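Amine Dehydrogenase (Pseudomonas putida, PDB 1JMX) probably serves as the seven-bladed beta-propeller subunit of a heme c-containing bacterial enzyme that oxidatively deaminates primary amines. Local coordinates at residues K35-P40 with D73-T78; R148-M153 with L161-P166; P195-F200 with F210-T215; Y297-F302 with T341-V346; F315-V320 with N331-G336. All blocks are in the same frame, centred on the assembly; numbering follows the deposited sequence.

In the fold
All five contacts lie in one beta-propeller of antiparallel blades. Contacts 1 and 4 join the blade that mixes N-terminal strands with the C-terminal strand to its two neighbours; their centres are about 20 Å apart. Contact 5 is the outer hairpin of the blade that contact 4 reaches. The two touch where Tyr297 OH hydrogen-bonds Asp317 OD2 at 2.7 Å. Contacts 2 and 3 also touch, with centres about 11 Å apart, and Tyr151 and Leu152 pack on Val197, Tyr199 and Phe210. Contact 2 packs on strand 105-115, which leads into the heme c pocket at Leu116 to Tyr120. Contacts 1 and 3 lie on opposite sides of the chain's centre.

Contact 1: K35-P40 with D73-T78; sequences KSCVMP and DTCKNT
A disulfide joins the outer edges of two neighbouring propeller blades here. Cys37 sits on strand 32-38, the edge strand of the blade that the C-terminal strand completes. Cys75 belongs to the segment that leads into the edge strand of the next blade. The segments run almost parallel, 8° apart. Cys37 SG and Cys75 SG are bonded at 2.0 Å, with a chi3 of -78° that gives the bridge a left-handed twist. In both cysteines SG is anti to the carbonyl carbon and lies beside the backbone N. Cys37 CA and Cys75 CA lie 5.3 Å apart.

Lys35 flanks the bridge. Its CG takes the crowded position between the backbone N and the carbonyl carbon (chi1 68°), and the chain bends at chi3. Lys35 CE then passes Cys75 SG at 3.9 Å. Lys35 NZ comes within 3.0 Å of Asp73 O, but the angle is poor. Its hydrogen bonds go to Pro5 O and Leu72 O instead. The Asp73 carboxylate forms salt bridges with Arg55 and Arg349 and accepts from Leu7 N. Ser36 O touches Cys75 SG at 3.7 Å. Further along, the Pro40 ring crosses the Asn77 side chain obliquely, and both also touch Tyr68 and Ile70 of strand 66-71. The contact is a covalent cross-link between adjacent blades of a beta-propeller, placed at their outer edges.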
# COMPACT_ATOMS: atom_id res chain seq x y z
N LYS B 35 21.78 -32.20 0.16
CA LYS B 35 22.52 -31.53 1.23
C LYS B 35 22.06 -30.07 1.37
O LYS B 35 21.39 -29.52 0.50
CB LYS B 35 24.04 -31.59 0.99
CG LYS B 35 24.53 -30.77 -0.20
CD LYS B 35 26.00 -31.00 -0.50
CE LYS B 35 26.88 -30.54 0.65
NZ LYS B 35 28.29 -30.86 0.39
N SER B 36 22.42 -29.46 2.50
CA SER B 36 22.06 -28.08 2.78
C SER B 36 23.30 -27.34 3.24
O SER B 36 24.12 -27.88 3.97
CB SER B 36 20.99 -28.02 3.87
OG SER B 36 19.85 -28.78 3.51
N CYS B 37 23.42 -26.09 2.82
CA CYS B 37 24.54 -25.25 3.19
C CYS B 37 23.99 -24.00 3.84
O CYS B 37 23.04 -23.40 3.33
CB CYS B 37 25.36 -24.81 1.96
SG CYS B 37 26.26 -26.07 0.99
N VAL B 38 24.54 -23.62 4.98
CA VAL B 38 24.11 -22.39 5.62
C VAL B 38 24.95 -21.29 4.98
O VAL B 38 26.17 -21.45 4.79
CB VAL B 38 24.32 -22.42 7.15
CG1 VAL B 38 23.90 -21.11 7.76
CG2 VAL B 38 23.52 -23.55 7.75
N MET B 39 24.29 -20.22 4.56
CA MET B 39 24.96 -19.11 3.92
C MET B 39 25.34 -18.00 4.89
O MET B 39 24.71 -17.81 5.93
CB MET B 39 24.14 -18.58 2.75
CG MET B 39 24.07 -19.57 1.61
SD MET B 39 23.43 -18.83 0.14
CE MET B 39 21.74 -18.48 0.66
N PRO B 40 26.42 -17.27 4.57
CA PRO B 40 26.90 -16.18 5.41
C PRO B 40 26.02 -14.94 5.35
O PRO B 40 25.32 -14.68 4.38
CB PRO B 40 28.28 -15.91 4.83
CG PRO B 40 28.08 -16.18 3.38
CD PRO B 40 27.28 -17.45 3.39
N ASP B 73 30.28 -28.68 -2.95
CA ASP B 73 30.85 -29.93 -2.44
C ASP B 73 31.23 -29.88 -0.97
O ASP B 73 31.25 -30.91 -0.29
CB ASP B 73 32.10 -30.35 -3.23
CG ASP B 73 31.77 -30.97 -4.58
OD1 ASP B 73 30.59 -31.26 -4.86
OD2 ASP B 73 32.72 -31.18 -5.36
N THR B 74 31.51 -28.68 -0.47
CA THR B 74 31.93 -28.53 0.92
C THR B 74 31.15 -27.45 1.68
O THR B 74 31.30 -27.32 2.89
CB THR B 74 33.44 -28.16 0.99
OG1 THR B 74 33.65 -26.90 0.32
CG2 THR B 74 34.30 -29.23 0.31
N CYS B 75 30.34 -26.69 0.96
CA CYS B 75 29.58 -25.59 1.53
C CYS B 75 30.48 -24.43 1.94
O CYS B 75 30.08 -23.59 2.75
CB CYS B 75 28.76 -26.03 2.74
SG CYS B 75 27.35 -27.10 2.37
N LYS B 76 31.68 -24.36 1.36
CA LYS B 76 32.62 -23.30 1.71
C LYS B 76 32.44 -21.98 0.96
O LYS B 76 32.30 -21.96 -0.26
CB LYS B 76 34.07 -23.78 1.54
CG LYS B 76 35.08 -22.85 2.20
CD LYS B 76 36.40 -22.77 1.45
CE LYS B 76 37.24 -24.04 1.59
NZ LYS B 76 38.52 -23.95 0.81
N ASN B 77 32.49 -20.88 1.70
CA ASN B 77 32.37 -19.54 1.15
C ASN B 77 33.75 -19.18 0.56
O ASN B 77 34.67 -18.80 1.28
CB ASN B 77 31.98 -18.56 2.26
CG ASN B 77 31.80 -17.14 1.76
OD1 ASN B 77 31.71 -16.89 0.55
ND2 ASN B 77 31.73 -16.20 2.68
N THR B 78 33.88 -19.35 -0.75
CA THR B 78 35.13 -19.11 -1.46
C THR B 78 35.29 -17.73 -2.09
O THR B 78 36.39 -17.34 -2.50
CB THR B 78 35.31 -20.15 -2.59
OG1 THR B 78 34.21 -20.05 -3.50
CG2 THR B 78 35.37 -21.56 -2.01

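Contact 2: R148-M153 with L161-P166; sequences RQVYLM and LYVAGP
Ala164 O is the best-held polar atom across this contact, gripped by one hydrogen bond and one CA-H...O contact. Tyr151 N donates to Ala164 O at 2.8 Å, nearly along the C=O axis, and Val150 CA approaches Ala164 O at 3.3 Å. The next bond, Ala164 N to Leu152 O at 2.8 Å, also lies nearly along the C=O axis. Tyr151 CG takes the crowded position between backbone N and carbonyl carbon (chi1 52°). This folds the ring over Ala164: Ala164 CB lies 3.8 Å from the centroid of the Tyr151 ring, a CH-pi contact. A water at the ring edge joins Tyr151 OH and Gly165 O. An alanine here removes the ring and hydroxyl, and would probably leave Ala164 and Gly165 O less firmly held. Val150 CG1 is pressed tightly on Val163 CG1 at 3.4 Å. Gln149 NE2 bonds Arg142 O and Glu134 O of a neighbouring subunit, and its OE1 bonds Arg185. Strand 161-164 also pairs with strand 168-171, while strands 89-99, 105-115 and 209-218 pack against the side chains.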
# COMPACT_ATOMS: atom_id res chain seq x y z
N ARG B 148 20.24 3.68 -16.14
CA ARG B 148 19.32 3.38 -15.04
C ARG B 148 18.36 2.27 -15.40
O ARG B 148 18.21 1.93 -16.58
CB ARG B 148 18.48 4.60 -14.68
CG ARG B 148 19.25 5.70 -14.05
CD ARG B 148 18.46 6.33 -12.94
NE ARG B 148 19.40 6.81 -11.96
CZ ARG B 148 19.67 6.21 -10.82
NH1 ARG B 148 19.05 5.10 -10.46
NH2 ARG B 148 20.67 6.65 -10.09
N GLN B 149 17.70 1.74 -14.38
CA GLN B 149 16.70 0.68 -14.49
C GLN B 149 17.20 -0.63 -15.10
O GLN B 149 16.46 -1.34 -15.79
CB GLN B 149 15.47 1.22 -15.22
CG GLN B 149 14.80 2.39 -14.48
CD GLN B 149 13.84 3.20 -15.35
OE1 GLN B 149 14.15 3.54 -16.49
NE2 GLN B 149 12.69 3.53 -14.79
N VAL B 150 18.45 -0.96 -14.81
CA VAL B 150 19.06 -2.20 -15.28
C VAL B 150 18.82 -3.28 -14.23
O VAL B 150 18.93 -3.03 -13.04
CB VAL B 150 20.58 -2.02 -15.55
CG1 VAL B 150 21.30 -3.36 -15.59
CG2 VAL B 150 20.80 -1.26 -16.86
N TYR B 151 18.42 -4.47 -14.68
CA TYR B 151 18.19 -5.60 -13.80
C TYR B 151 18.96 -6.83 -14.29
O TYR B 151 20.18 -6.79 -14.33
CB TYR B 151 16.68 -5.84 -13.56
CG TYR B 151 15.81 -5.96 -14.80
CD1 TYR B 151 15.28 -7.20 -15.18
CD2 TYR B 151 15.52 -4.85 -15.60
CE1 TYR B 151 14.48 -7.32 -16.31
CE2 TYR B 151 14.72 -4.97 -16.73
CZ TYR B 151 14.21 -6.21 -17.08
OH TYR B 151 13.45 -6.37 -18.23
N LEU B 152 18.28 -7.90 -14.69
CA LEU B 152 18.94 -9.13 -15.16
C LEU B 152 20.04 -8.98 -16.23
O LEU B 152 19.92 -8.20 -17.17
CB LEU B 152 17.91 -10.14 -15.65
CG LEU B 152 16.89 -10.61 -14.62
CD1 LEU B 152 16.02 -11.68 -15.25
CD2 LEU B 152 17.60 -11.15 -13.41
N MET B 153 21.09 -9.79 -16.08
CA MET B 153 22.23 -9.81 -16.98
C MET B 153 22.71 -11.25 -17.15
O MET B 153 22.66 -12.04 -16.21
CB MET B 153 23.40 -9.00 -16.41
CG MET B 153 23.12 -7.52 -16.16
SD MET B 153 24.62 -6.61 -15.71
CE MET B 153 25.28 -7.65 -14.44
N LEU B 161 28.12 -9.34 -22.69
CA LEU B 161 27.17 -9.27 -21.59
C LEU B 161 25.84 -8.68 -22.04
O LEU B 161 25.77 -7.54 -22.49
CB LEU B 161 27.75 -8.42 -20.45
CG LEU B 161 27.13 -8.49 -19.05
CD1 LEU B 161 27.40 -9.85 -18.44
CD2 LEU B 161 27.72 -7.38 -18.18
N TYR B 162 24.79 -9.50 -21.97
CA TYR B 162 23.45 -9.05 -22.33
C TYR B 162 22.82 -8.47 -21.09
O TYR B 162 22.72 -9.14 -20.06
CB TYR B 162 22.64 -10.20 -22.93
CG TYR B 162 23.08 -10.47 -24.34
CD1 TYR B 162 23.98 -11.50 -24.63
CD2 TYR B 162 22.66 -9.65 -25.38
CE1 TYR B 162 24.45 -11.69 -25.92
CE2 TYR B 162 23.12 -9.83 -26.67
CZ TYR B 162 24.02 -10.85 -26.94
OH TYR B 162 24.47 -11.04 -28.22
N VAL B 163 22.50 -7.19 -21.18
CA VAL B 163 21.95 -6.43 -20.07
C VAL B 163 20.50 -6.02 -20.27
O VAL B 163 20.17 -5.32 -21.22
CB VAL B 163 22.80 -5.15 -19.85
CG1 VAL B 163 22.22 -4.31 -18.73
CG2 VAL B 163 24.25 -5.51 -19.56
N ALA B 164 19.64 -6.43 -19.35
CA ALA B 164 18.24 -6.08 -19.40
C ALA B 164 18.05 -4.73 -18.70
O ALA B 164 18.37 -4.58 -17.52
CB ALA B 164 17.39 -7.15 -18.73
N GLY B 165 17.59 -3.74 -19.46
CA GLY B 165 17.34 -2.42 -18.93
C GLY B 165 16.15 -1.88 -19.70
O GLY B 165 15.30 -2.67 -20.08
N PRO B 166 16.03 -0.56 -19.91
CA PRO B 166 14.88 -0.03 -20.67
C PRO B 166 14.82 -0.79 -22.00
O PRO B 166 13.75 -1.08 -22.51
CB PRO B 166 15.26 1.43 -20.87
CG PRO B 166 15.97 1.75 -19.58
CD PRO B 166 16.86 0.54 -19.37
O HOH W 1 13.15 -4.04 -19.60

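Contact 3: P195-F200 with F210-T215; sequences PDVLYF and FSMLYT
This contact belongs to the propeller blade built on strand 209-218. Segment 195-200 runs beside that strand, on the side not paired with strand 230-239, roughly where an innermost blade strand would be expected. A single antiparallel hydrogen-bonded pair joins the backbones: Asp196 N gives to Thr215 O at 2.9 Å and Thr215 N to Asp196 O at 3.2 Å. Beyond it a water spans the gap; it accepts from Leu198 N at 2.9 Å and lies within hydrogen-bonding reach of Leu213 O.

Tyr199 carries the other end. Its ring lies flat over the backbone of Met212, with Met212 CA 3.9 Å from the ring centroid and 5° off the normal. Met212 SD touches Tyr199 CB at 3.7 Å and stands obliquely to the ring, a Met-aromatic contact. Tyr199 OH bonds His203 NE2 and Gly260 N, and a water links it to Ser211 OG. A serine here removes the ring with its hydroxyl, and would probably leave Met212 less well packed and the link to strand 257-262 weaker. Asp196 OD2 forms a salt bridge with Arg140 of a neighbouring subunit. The single bridge and water-spanned gap are consistent with an irregular innermost position of a beta-propeller blade.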
# COMPACT_ATOMS: atom_id res chain seq x y z
N PRO B 195 6.34 -2.79 -24.65
CA PRO B 195 6.15 -3.96 -23.77
C PRO B 195 6.43 -3.65 -22.30
O PRO B 195 7.03 -2.62 -21.97
CB PRO B 195 7.18 -4.96 -24.32
CG PRO B 195 8.27 -4.07 -24.84
CD PRO B 195 7.51 -2.97 -25.53
N ASP B 196 5.93 -4.51 -21.42
CA ASP B 196 6.15 -4.36 -19.98
C ASP B 196 6.89 -5.61 -19.54
O ASP B 196 6.50 -6.73 -19.85
CB ASP B 196 4.82 -4.21 -19.23
CG ASP B 196 5.02 -3.91 -17.75
OD1 ASP B 196 5.55 -2.83 -17.43
OD2 ASP B 196 4.67 -4.76 -16.91
N VAL B 197 8.02 -5.41 -18.87
CA VAL B 197 8.82 -6.54 -18.41
C VAL B 197 9.16 -6.42 -16.94
O VAL B 197 9.70 -5.41 -16.48
CB VAL B 197 10.14 -6.70 -19.21
CG1 VAL B 197 10.74 -8.07 -18.97
CG2 VAL B 197 9.92 -6.47 -20.69
N LEU B 198 8.82 -7.47 -16.20
CA LEU B 198 9.08 -7.58 -14.78
C LEU B 198 9.63 -9.01 -14.63
O LEU B 198 8.89 -9.98 -14.73
CB LEU B 198 7.76 -7.40 -14.00
CG LEU B 198 7.76 -7.40 -12.46
CD1 LEU B 198 7.76 -8.83 -11.91
CD2 LEU B 198 8.94 -6.59 -11.94
N TYR B 199 10.94 -9.12 -14.44
CA TYR B 199 11.57 -10.42 -14.34
C TYR B 199 12.79 -10.41 -13.42
O TYR B 199 13.74 -9.67 -13.65
CB TYR B 199 11.98 -10.90 -15.73
CG TYR B 199 11.59 -12.32 -16.03
CD1 TYR B 199 10.28 -12.65 -16.37
CD2 TYR B 199 12.53 -13.35 -15.97
CE1 TYR B 199 9.92 -13.95 -16.65
CE2 TYR B 199 12.18 -14.66 -16.25
CZ TYR B 199 10.87 -14.95 -16.59
OH TYR B 199 10.51 -16.25 -16.86
N PHE B 200 12.74 -11.23 -12.37
CA PHE B 200 13.82 -11.32 -11.40
C PHE B 200 14.35 -12.75 -11.33
O PHE B 200 14.99 -13.13 -10.35
CB PHE B 200 13.32 -10.92 -10.02
CG PHE B 200 12.73 -9.55 -9.97
CD1 PHE B 200 13.35 -8.48 -10.62
CD2 PHE B 200 11.53 -9.33 -9.30
CE1 PHE B 200 12.79 -7.22 -10.61
CE2 PHE B 200 10.96 -8.07 -9.28
CZ PHE B 200 11.58 -7.01 -9.94
N PHE B 210 18.77 -16.61 -22.57
CA PHE B 210 18.34 -15.61 -21.61
C PHE B 210 16.92 -15.29 -22.06
O PHE B 210 16.70 -14.63 -23.07
CB PHE B 210 19.24 -14.37 -21.71
CG PHE B 210 18.88 -13.25 -20.75
CD1 PHE B 210 18.07 -13.48 -19.64
CD2 PHE B 210 19.37 -11.96 -20.96
CE1 PHE B 210 17.75 -12.45 -18.76
CE2 PHE B 210 19.06 -10.91 -20.08
CZ PHE B 210 18.25 -11.16 -18.98
N SER B 211 15.95 -15.79 -21.31
CA SER B 211 14.56 -15.58 -21.66
C SER B 211 13.77 -14.87 -20.58
O SER B 211 14.06 -14.99 -19.39
CB SER B 211 13.89 -16.92 -21.98
OG SER B 211 13.82 -17.74 -20.82
N MET B 212 12.77 -14.10 -21.01
CA MET B 212 11.90 -13.36 -20.12
C MET B 212 10.54 -13.25 -20.77
O MET B 212 10.43 -13.26 -21.99
CB MET B 212 12.43 -11.95 -19.88
CG MET B 212 13.79 -11.88 -19.22
SD MET B 212 14.18 -10.22 -18.67
CE MET B 212 14.39 -9.39 -20.22
N LEU B 213 9.48 -13.20 -19.95
CA LEU B 213 8.13 -13.01 -20.47
C LEU B 213 7.87 -11.51 -20.45
O LEU B 213 8.54 -10.75 -19.73
CB LEU B 213 7.08 -13.69 -19.60
CG LEU B 213 7.02 -15.20 -19.39
CD1 LEU B 213 5.79 -15.50 -18.55
CD2 LEU B 213 6.95 -15.94 -20.71
N TYR B 214 6.93 -11.07 -21.27
CA TYR B 214 6.54 -9.68 -21.32
C TYR B 214 5.08 -9.61 -21.74
O TYR B 214 4.52 -10.62 -22.16
CB TYR B 214 7.43 -8.88 -22.29
CG TYR B 214 7.32 -9.26 -23.76
CD1 TYR B 214 6.34 -8.70 -24.58
CD2 TYR B 214 8.23 -10.16 -24.33
CE1 TYR B 214 6.27 -9.01 -25.94
CE2 TYR B 214 8.16 -10.49 -25.70
CZ TYR B 214 7.18 -9.90 -26.48
OH TYR B 214 7.11 -10.21 -27.81
N THR B 215 4.45 -8.46 -21.52
CA THR B 215 3.07 -8.27 -21.93
C THR B 215 3.10 -7.07 -22.85
O THR B 215 4.00 -6.23 -22.76
CB THR B 215 2.10 -7.98 -20.75
OG1 THR B 215 2.49 -6.77 -20.08
CG2 THR B 215 2.09 -9.14 -19.76
O HOH W 2 4.38 -8.28 -17.72
O HOH W 3 7.20 -9.51 -17.54
O HOH W 4 11.24 -16.77 -19.80

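Contact 4: Y297-F302 with T341-V346; sequences YYCVAF and TTTPQV
Apolar packing makes up most of this contact between the inner parts of two adjacent propeller blades. The touching parts run almost parallel, only 4° apart. Pro344 touches both Cys299 and Ala301. Pro344 CD meets Cys299 SG at 3.6 Å, and Pro344 CB meets Ala301 CB at 3.8 Å. Cys299 SG is anti to the backbone N (chi1 -162°), which sets the sulfur beside the carbonyl carbon, against Pro344 CD. At one end, Tyr298 CE2 approaches Thr341 CG2 at 4.4 Å, and the ring meets Thr341 CA obliquely.

Two van der Waals contacts involve oxygens. Cys299 SG lies 3.9 Å from Thr343 OG1. At the other end, Val346 CG2 touches the carbonyl Phe302 O at 3.6 Å.

The polar link is through water. One water donates to Val300 O at 3.0 Å and to Pro344 O at 2.7 Å, so it ties two carbonyls that could not bond each other.

Other polar groups have partners beyond the two segments. Tyr298 OH bonds an acidic side chain of another protein chain. Thr341 OG1 reaches Tyr95 OH, and Thr342 OG1 reaches Thr17 OG1. Backbone geometry also matters: Tyr298 and Cys299 both face Gly312 in a classic beta bulge. Thr259 OG1 bonds both Tyr298 O and Val300 N. The chemistry implies that these two segments meet by side-chain packing and a bridging water, without direct backbone bonds to each other.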
# COMPACT_ATOMS: atom_id res chain seq x y z
N TYR B 297 2.88 -19.96 -6.97
CA TYR B 297 4.27 -20.34 -7.19
C TYR B 297 4.82 -19.27 -8.14
O TYR B 297 4.09 -18.76 -8.98
CB TYR B 297 4.39 -21.73 -7.82
CG TYR B 297 4.15 -22.88 -6.86
CD1 TYR B 297 2.90 -23.50 -6.78
CD2 TYR B 297 5.18 -23.37 -6.06
CE1 TYR B 297 2.68 -24.57 -5.92
CE2 TYR B 297 4.97 -24.44 -5.19
CZ TYR B 297 3.72 -25.03 -5.13
OH TYR B 297 3.48 -26.07 -4.25
N TYR B 298 6.08 -18.90 -7.97
CA TYR B 298 6.69 -17.87 -8.81
C TYR B 298 7.49 -18.36 -10.01
O TYR B 298 7.33 -17.87 -11.13
CB TYR B 298 7.69 -17.04 -8.01
CG TYR B 298 7.16 -16.10 -6.96
CD1 TYR B 298 5.88 -15.55 -7.04
CD2 TYR B 298 7.98 -15.71 -5.91
CE1 TYR B 298 5.44 -14.60 -6.10
CE2 TYR B 298 7.56 -14.78 -4.98
CZ TYR B 298 6.30 -14.23 -5.07
OH TYR B 298 5.93 -13.29 -4.14
N CYS B 299 8.38 -19.30 -9.73
CA CYS B 299 9.34 -19.77 -10.71
C CYS B 299 9.32 -21.21 -11.21
O CYS B 299 9.39 -22.15 -10.42
CB CYS B 299 10.72 -19.44 -10.14
SG CYS B 299 12.06 -19.44 -11.30
N VAL B 300 9.31 -21.37 -12.53
CA VAL B 300 9.34 -22.69 -13.14
C VAL B 300 10.80 -23.11 -13.35
O VAL B 300 11.69 -22.27 -13.44
CB VAL B 300 8.63 -22.76 -14.54
CG1 VAL B 300 7.13 -22.69 -14.39
CG2 VAL B 300 9.13 -21.66 -15.47
N ALA B 301 11.02 -24.42 -13.37
CA ALA B 301 12.34 -25.00 -13.60
C ALA B 301 12.14 -26.36 -14.26
O ALA B 301 11.32 -27.15 -13.83
CB ALA B 301 13.12 -25.14 -12.29
N PHE B 302 12.83 -26.57 -15.38
CA PHE B 302 12.77 -27.83 -16.11
C PHE B 302 14.07 -28.60 -15.89
O PHE B 302 15.14 -27.99 -15.80
CB PHE B 302 12.68 -27.56 -17.62
CG PHE B 302 11.28 -27.55 -18.17
CD1 PHE B 302 10.72 -26.37 -18.66
CD2 PHE B 302 10.55 -28.73 -18.26
CE1 PHE B 302 9.46 -26.38 -19.24
CE2 PHE B 302 9.29 -28.74 -18.83
CZ PHE B 302 8.74 -27.56 -19.32
N THR B 341 11.73 -14.83 -3.57
CA THR B 341 12.04 -14.62 -4.99
C THR B 341 13.19 -15.44 -5.57
O THR B 341 13.69 -15.12 -6.64
CB THR B 341 12.31 -13.13 -5.31
OG1 THR B 341 13.48 -12.69 -4.62
CG2 THR B 341 11.12 -12.26 -4.91
N THR B 342 13.59 -16.50 -4.88
CA THR B 342 14.67 -17.38 -5.33
C THR B 342 14.37 -18.04 -6.67
O THR B 342 13.21 -18.27 -7.01
CB THR B 342 14.94 -18.49 -4.29
OG1 THR B 342 16.19 -19.13 -4.57
CG2 THR B 342 13.85 -19.55 -4.34
N THR B 343 15.42 -18.34 -7.44
CA THR B 343 15.25 -19.01 -8.73
C THR B 343 15.96 -20.38 -8.76
O THR B 343 17.17 -20.47 -8.60
CB THR B 343 15.63 -18.09 -9.96
OG1 THR B 343 15.91 -18.90 -11.11
CG2 THR B 343 16.79 -17.23 -9.67
N PRO B 344 15.17 -21.47 -8.86
CA PRO B 344 15.66 -22.85 -8.91
C PRO B 344 16.57 -23.03 -10.12
O PRO B 344 16.16 -22.80 -11.25
CB PRO B 344 14.37 -23.65 -9.05
CG PRO B 344 13.38 -22.82 -8.30
CD PRO B 344 13.70 -21.45 -8.80
N GLN B 345 17.79 -23.49 -9.87
CA GLN B 345 18.80 -23.68 -10.90
C GLN B 345 19.21 -25.15 -11.07
O GLN B 345 19.69 -25.78 -10.13
CB GLN B 345 20.01 -22.82 -10.53
CG GLN B 345 20.47 -21.83 -11.57
CD GLN B 345 19.40 -20.89 -12.06
OE1 GLN B 345 19.33 -19.73 -11.65
NE2 GLN B 345 18.61 -21.35 -13.01
N VAL B 346 19.03 -25.68 -12.28
CA VAL B 346 19.35 -27.08 -12.59
C VAL B 346 20.69 -27.24 -13.36
O VAL B 346 20.97 -26.49 -14.30
CB VAL B 346 18.18 -27.74 -13.40
CG1 VAL B 346 18.46 -29.22 -13.65
CG2 VAL B 346 16.88 -27.59 -12.66
O HOH W 5 14.61 -21.56 -13.11

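Contact 5: F315-V320 with N331-G336; sequences FNDLAV and NIKLPG
Asn316 and Lys333 cross obliquely at the open end of this beta hairpin. Asn316 CG takes the crowded position (chi1 65°), so its amide faces the other strand and is gripped at both ends. Lys333, bent at chi2 and chi3, curls back to give NZ to Asn316 OD1 at 3.2 Å, from above the carbonyl plane. Asn316 ND2 donates to Gly336 O at 3.3 Å. On the face shared with Lys333, Asp317 and Asn331 lie side by side, their flat groups 68° apart. The Asp317 carboxylate is held by Tyr297 and His295, and Asn331 OD1 bonds Lys328 NZ. Leu318 and Ile332 share the other face. Leu318 also crosses Leu334 at about a right angle, and Leu318 CD2 is pressed on Leu334 CG at a tight 3.4 Å. Val320 CG2 leans obliquely on Ile332 CD1 at 4.1 Å. Leu318 and Ile332 exchange two backbone bonds, and Leu334 N adds one to Asn316 O. Strand 309-312 continues the sheet beside strand 317-322, and strand 12-18 of the next blade packs on Leu318 and Leu334.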
# COMPACT_ATOMS: atom_id res chain seq x y z
N PHE B 315 6.64 -20.30 -0.77
CA PHE B 315 6.80 -20.96 0.51
C PHE B 315 8.02 -21.87 0.50
O PHE B 315 8.93 -21.66 -0.30
CB PHE B 315 5.55 -21.75 0.88
CG PHE B 315 4.34 -20.90 1.20
CD1 PHE B 315 3.08 -21.29 0.78
CD2 PHE B 315 4.47 -19.73 1.92
CE1 PHE B 315 1.96 -20.52 1.08
CE2 PHE B 315 3.35 -18.95 2.23
CZ PHE B 315 2.10 -19.35 1.80
N ASN B 316 8.03 -22.89 1.35
CA ASN B 316 9.16 -23.80 1.45
C ASN B 316 9.04 -25.14 0.73
O ASN B 316 9.76 -26.08 1.08
CB ASN B 316 9.53 -24.04 2.92
CG ASN B 316 8.44 -24.74 3.68
OD1 ASN B 316 7.34 -24.92 3.18
ND2 ASN B 316 8.74 -25.14 4.90
N ASP B 317 8.15 -25.26 -0.25
CA ASP B 317 8.03 -26.52 -0.98
C ASP B 317 8.11 -26.41 -2.50
O ASP B 317 7.66 -25.43 -3.10
CB ASP B 317 6.74 -27.27 -0.58
CG ASP B 317 5.47 -26.60 -1.11
OD1 ASP B 317 5.00 -25.64 -0.47
OD2 ASP B 317 4.94 -27.04 -2.15
N LEU B 318 8.76 -27.40 -3.10
CA LEU B 318 8.87 -27.49 -4.55
C LEU B 318 7.76 -28.43 -5.02
O LEU B 318 7.56 -29.50 -4.44
CB LEU B 318 10.19 -28.13 -5.00
CG LEU B 318 11.59 -27.54 -4.82
CD1 LEU B 318 11.65 -26.14 -5.39
CD2 LEU B 318 11.96 -27.56 -3.37
N ALA B 319 7.00 -28.02 -6.02
CA ALA B 319 5.97 -28.89 -6.56
C ALA B 319 6.64 -29.55 -7.75
O ALA B 319 7.38 -28.90 -8.49
CB ALA B 319 4.76 -28.08 -7.00
N VAL B 320 6.48 -30.86 -7.89
CA VAL B 320 7.06 -31.57 -9.03
C VAL B 320 5.91 -31.99 -9.92
O VAL B 320 4.98 -32.65 -9.47
CB VAL B 320 7.87 -32.83 -8.61
CG1 VAL B 320 8.54 -33.44 -9.82
CG2 VAL B 320 8.91 -32.46 -7.57
N ASN B 331 5.78 -33.36 -3.86
CA ASN B 331 6.26 -32.11 -3.29
C ASN B 331 7.52 -32.39 -2.50
O ASN B 331 7.59 -33.36 -1.75
CB ASN B 331 5.24 -31.50 -2.33
CG ASN B 331 4.03 -30.96 -3.03
OD1 ASN B 331 3.00 -31.62 -3.10
ND2 ASN B 331 4.16 -29.75 -3.58
N ILE B 332 8.51 -31.52 -2.69
CA ILE B 332 9.77 -31.62 -1.97
C ILE B 332 9.66 -30.55 -0.90
O ILE B 332 9.53 -29.36 -1.21
CB ILE B 332 10.98 -31.32 -2.89
CG1 ILE B 332 11.06 -32.36 -4.02
CG2 ILE B 332 12.28 -31.30 -2.08
CD1 ILE B 332 12.10 -32.05 -5.06
N LYS B 333 9.63 -30.97 0.36
CA LYS B 333 9.56 -30.03 1.47
C LYS B 333 10.98 -29.64 1.87
O LYS B 333 11.79 -30.50 2.20
CB LYS B 333 8.81 -30.67 2.65
CG LYS B 333 8.76 -29.84 3.94
CD LYS B 333 7.94 -28.56 3.79
CE LYS B 333 6.47 -28.86 3.45
NZ LYS B 333 5.65 -27.61 3.31
N LEU B 334 11.29 -28.35 1.76
CA LEU B 334 12.62 -27.84 2.09
C LEU B 334 12.74 -27.44 3.56
O LEU B 334 11.79 -26.91 4.15
CB LEU B 334 12.94 -26.61 1.25
CG LEU B 334 12.97 -26.73 -0.26
CD1 LEU B 334 13.16 -25.35 -0.85
CD2 LEU B 334 14.08 -27.67 -0.67
N PRO B 335 13.90 -27.69 4.18
CA PRO B 335 14.09 -27.31 5.58
C PRO B 335 14.07 -25.78 5.67
O PRO B 335 14.56 -25.09 4.77
CB PRO B 335 15.49 -27.87 5.89
CG PRO B 335 15.57 -29.07 5.02
CD PRO B 335 14.99 -28.57 3.71
N GLY B 336 13.49 -25.24 6.74
CA GLY B 336 13.44 -23.80 6.91
C GLY B 336 12.13 -23.14 6.50
O GLY B 336 11.06 -23.68 6.74